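Carboxypeptidase 1 (Deinococcus radiodurans str. R1, PDB 5GIV) is a zinc-dependent metallocarboxypeptidase of the M32 family that removes amino acids from the C-terminus of peptides, probably with broad specificity. Local coordinates at the interface of chains A and B. Sequence-based numbering; all coordinates share one arbitrary frame. Chains: chain A/B, Carboxypeptidase 1.

The interface of chains A and B. Residues chain A 33, 38-39, 42, 46; chain B 29, 241, 244-245, 247.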
ATOM      1  N   ASP A  33       3.668   2.806  -1.807  1.00 17.78           N
ATOM      2  CA  ASP A  33       3.112   3.257  -0.538  1.00 17.81           C
ATOM      3  C   ASP A  33       3.913   4.419   0.034  1.00 17.82           C
ATOM      4  O   ASP A  33       3.340   5.336   0.637  1.00 17.83           O
ATOM      5  CB  ASP A  33       3.064   2.080   0.445  1.00 17.87           C
ATOM      6  CG  ASP A  33       2.589   2.489   1.836  1.00 17.91           C
ATOM      7  OD1 ASP A  33       1.360   2.668   2.031  1.00 17.92           O
ATOM      8  OD2 ASP A  33       3.459   2.635   2.725  1.00 17.94           O
ATOM      9  N   LEU A  38       2.535   6.693   3.184  1.00 21.05           N
ATOM     10  CA  LEU A  38       3.465   6.563   4.288  1.00 21.09           C
ATOM     11  C   LEU A  38       3.357   7.766   5.218  1.00 21.13           C
ATOM     12  O   LEU A  38       3.479   8.909   4.757  1.00 21.09           O
ATOM     13  CB  LEU A  38       4.883   6.445   3.756  1.00 21.04           C
ATOM     14  CG  LEU A  38       5.940   6.145   4.810  1.00 21.10           C
ATOM     15  CD1 LEU A  38       5.713   4.733   5.364  1.00 21.14           C
ATOM     16  CD2 LEU A  38       7.354   6.320   4.242  1.00 21.06           C
ATOM     17  N   PRO A  39       3.100   7.566   6.505  1.00 23.04           N
ATOM     18  CA  PRO A  39       3.069   8.703   7.436  1.00 23.06           C
ATOM     19  C   PRO A  39       4.446   9.338   7.598  1.00 23.02           C
ATOM     20  O   PRO A  39       5.487   8.709   7.387  1.00 23.01           O
ATOM     21  CB  PRO A  39       2.575   8.079   8.749  1.00 23.16           C
ATOM     22  CG  PRO A  39       1.859   6.813   8.310  1.00 23.19           C
ATOM     23  CD  PRO A  39       2.616   6.321   7.121  1.00 23.10           C
ATOM     24  N   ALA A  42       7.517   7.811   9.429  1.00 25.31           N
ATOM     25  CA  ALA A  42       7.849   6.443   9.067  1.00 25.33           C
ATOM     26  C   ALA A  42       8.895   6.371   7.967  1.00 25.28           C
ATOM     27  O   ALA A  42       9.164   5.279   7.455  1.00 25.28           O
ATOM     28  CB  ALA A  42       6.583   5.696   8.631  1.00 25.34           C
ATOM     29  N   ARG A  46      10.939   2.832   6.624  1.00 20.04           N
ATOM     30  CA  ARG A  46      10.611   2.365   5.289  1.00 19.95           C
ATOM     31  C   ARG A  46      11.870   2.230   4.442  1.00 19.90           C
ATOM     32  O   ARG A  46      12.000   1.280   3.662  1.00 19.85           O
ATOM     33  CB  ARG A  46       9.600   3.307   4.634  1.00 19.89           C
ATOM     34  CG  ARG A  46       9.296   2.964   3.189  1.00 19.79           C
ATOM     35  CD  ARG A  46       8.742   1.538   3.020  1.00 19.76           C
ATOM     36  NE  ARG A  46       7.594   1.262   3.876  1.00 19.82           N
ATOM     37  CZ  ARG A  46       6.334   1.582   3.578  1.00 19.81           C
ATOM     38  NH1 ARG A  46       6.050   2.193   2.432  1.00 19.75           N
ATOM     39  NH2 ARG A  46       5.353   1.289   4.427  1.00 19.87           N
TER
ATOM     40  N   LEU B  29       2.447  -4.638   5.436  1.00 23.56           N
ATOM     41  CA  LEU B  29       2.104  -3.777   4.307  1.00 23.47           C
ATOM     42  C   LEU B  29       1.396  -4.567   3.207  1.00 23.38           C
ATOM     43  O   LEU B  29       0.404  -4.098   2.634  1.00 23.35           O
ATOM     44  CB  LEU B  29       3.363  -3.096   3.762  1.00 23.41           C
ATOM     45  CG  LEU B  29       3.188  -2.258   2.493  1.00 23.31           C
ATOM     46  CD1 LEU B  29       2.199  -1.142   2.722  1.00 23.33           C
ATOM     47  CD2 LEU B  29       4.523  -1.696   2.024  1.00 23.27           C
ATOM     48  N   LEU B 241       2.895  -1.432  10.415  1.00 22.01           N
ATOM     49  CA  LEU B 241       3.804  -1.547   9.284  1.00 21.89           C
ATOM     50  C   LEU B 241       5.234  -1.139   9.624  1.00 21.90           C
ATOM     51  O   LEU B 241       6.122  -1.242   8.766  1.00 21.81           O
ATOM     52  CB  LEU B 241       3.283  -0.698   8.118  1.00 21.79           C
ATOM     53  CG  LEU B 241       2.050  -1.249   7.383  1.00 21.76           C
ATOM     54  CD1 LEU B 241       0.855  -1.404   8.322  1.00 21.87           C
ATOM     55  CD2 LEU B 241       1.675  -0.391   6.182  1.00 21.66           C
ATOM     56  N   HIS B 244       7.039   3.256  13.518  1.00 28.21           N
ATOM     57  CA  HIS B 244       6.305   4.516  13.559  1.00 28.18           C
ATOM     58  C   HIS B 244       5.197   4.556  12.518  1.00 28.10           C
ATOM     59  O   HIS B 244       4.892   5.612  11.956  1.00 28.04           O
ATOM     60  CB  HIS B 244       7.266   5.684  13.371  1.00 28.11           C
ATOM     61  CG  HIS B 244       8.301   5.772  14.442  1.00 28.18           C
ATOM     62  ND1 HIS B 244       8.058   6.375  15.658  1.00 28.24           N
ATOM     63  CD2 HIS B 244       9.561   5.279  14.507  1.00 28.22           C
ATOM     64  CE1 HIS B 244       9.139   6.279  16.413  1.00 28.29           C
ATOM     65  NE2 HIS B 244      10.064   5.614  15.740  1.00 28.28           N
ATOM     66  N   ASP B 245       4.543   3.407  12.277  1.00 23.38           N
ATOM     67  CA  ASP B 245       3.546   3.263  11.203  1.00 23.31           C
ATOM     68  C   ASP B 245       2.489   2.260  11.682  1.00 23.39           C
ATOM     69  O   ASP B 245       2.534   1.062  11.390  1.00 23.39           O
ATOM     70  CB  ASP B 245       4.203   2.803   9.902  1.00 23.19           C
ATOM     71  CG  ASP B 245       3.324   3.015   8.677  1.00 23.09           C
ATOM     72  OD1 ASP B 245       2.154   3.437   8.818  1.00 23.12           O
ATOM     73  OD2 ASP B 245       3.817   2.742   7.564  1.00 23.00           O
ATOM     74  N   ARG B 247      -1.381   1.707  11.417  1.00 21.29           N
ATOM     75  CA  ARG B 247      -2.519   2.154  10.623  1.00 21.26           C
ATOM     76  C   ARG B 247      -3.811   1.471  11.058  1.00 21.36           C
ATOM     77  O   ARG B 247      -3.816   0.304  11.463  1.00 21.42           O
ATOM     78  CB  ARG B 247      -2.284   1.875   9.136  1.00 21.12           C
ATOM     79  CG  ARG B 247      -0.948   2.363   8.657  1.00 21.04           C
ATOM     80  CD  ARG B 247      -0.862   2.436   7.159  1.00 20.92           C
ATOM     81  NE  ARG B 247       0.486   2.809   6.748  1.00 20.85           N
ATOM     82  CZ  ARG B 247       0.903   2.831   5.490  1.00 20.75           C
ATOM     83  NH1 ARG B 247       0.058   2.512   4.513  1.00 20.70           N
ATOM     84  NH2 ARG B 247       2.157   3.172   5.214  1.00 20.69           N
TER
HETATM   85  O   HOH W   1       5.814   1.437   7.155  1.00 18.15           O
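A:Asp33 and B:Arg247 meet tip to tip across a two-fold symmetric interface between copies of the carboxypeptidase; the centre of this contact lies about 23 Å from A:Glu267 of the active site, and whether this dimer is the working form the structure alone does not show. Carboxylate and guanidinium lie nearly coplanar, 24° apart, in an end-on, two-pronged salt bridge: NH1 of B:Arg247 gives a hydrogen bond to OD1 of A:Asp33 (2.8 Å), and NH2 one to OD2 (2.9 Å), both on the syn side of the carboxylate. B:Arg247 gets there from strand 245-250 by running extended from CG to NE. Its flank is held by its own chain: NE binds OD1 of B:Asp245 at 2.7 Å in a nearly straight bond (174° at H), while NH2 also bonds to OD2. B:Leu241 CD2 sits over the centre of one guanidinium face. From the other side, A:Arg46, bent at chi2 and chi3, turns two nitrogens onto OD2 of A:Asp33, NH1 on the anti lone pair, NH2 also on the anti side but tilted from the carboxylate plane, giving that oxygen three donors with B:Arg247 NH2. A:Leu38 CD1 and B:Leu29 CD2 lie over opposite faces of the A:Arg46 guanidinium, each toward its rim. With a looser salt bridge from A:Arg46 NH2 to B:Asp245 OD2 (3.8 Å), the two acids and two arginines alternate in a charge network, likely to keep the carboxylates ionised. A leucine in place of B:Arg247 would probably cost A:Asp33 its partner across the interface and leave the B:Asp245 carboxylate freer to turn. B:Asp245 crosses A:Pro39 at about a right angle, its OD1 3.4 Å from the ring carbon CD, and its CB packs against the methyl of A:Ala42. A water hydrogen-bonded to A:Arg46 NH2 (2.8 Å) bridges across the interface to OD2 of B:Asp245.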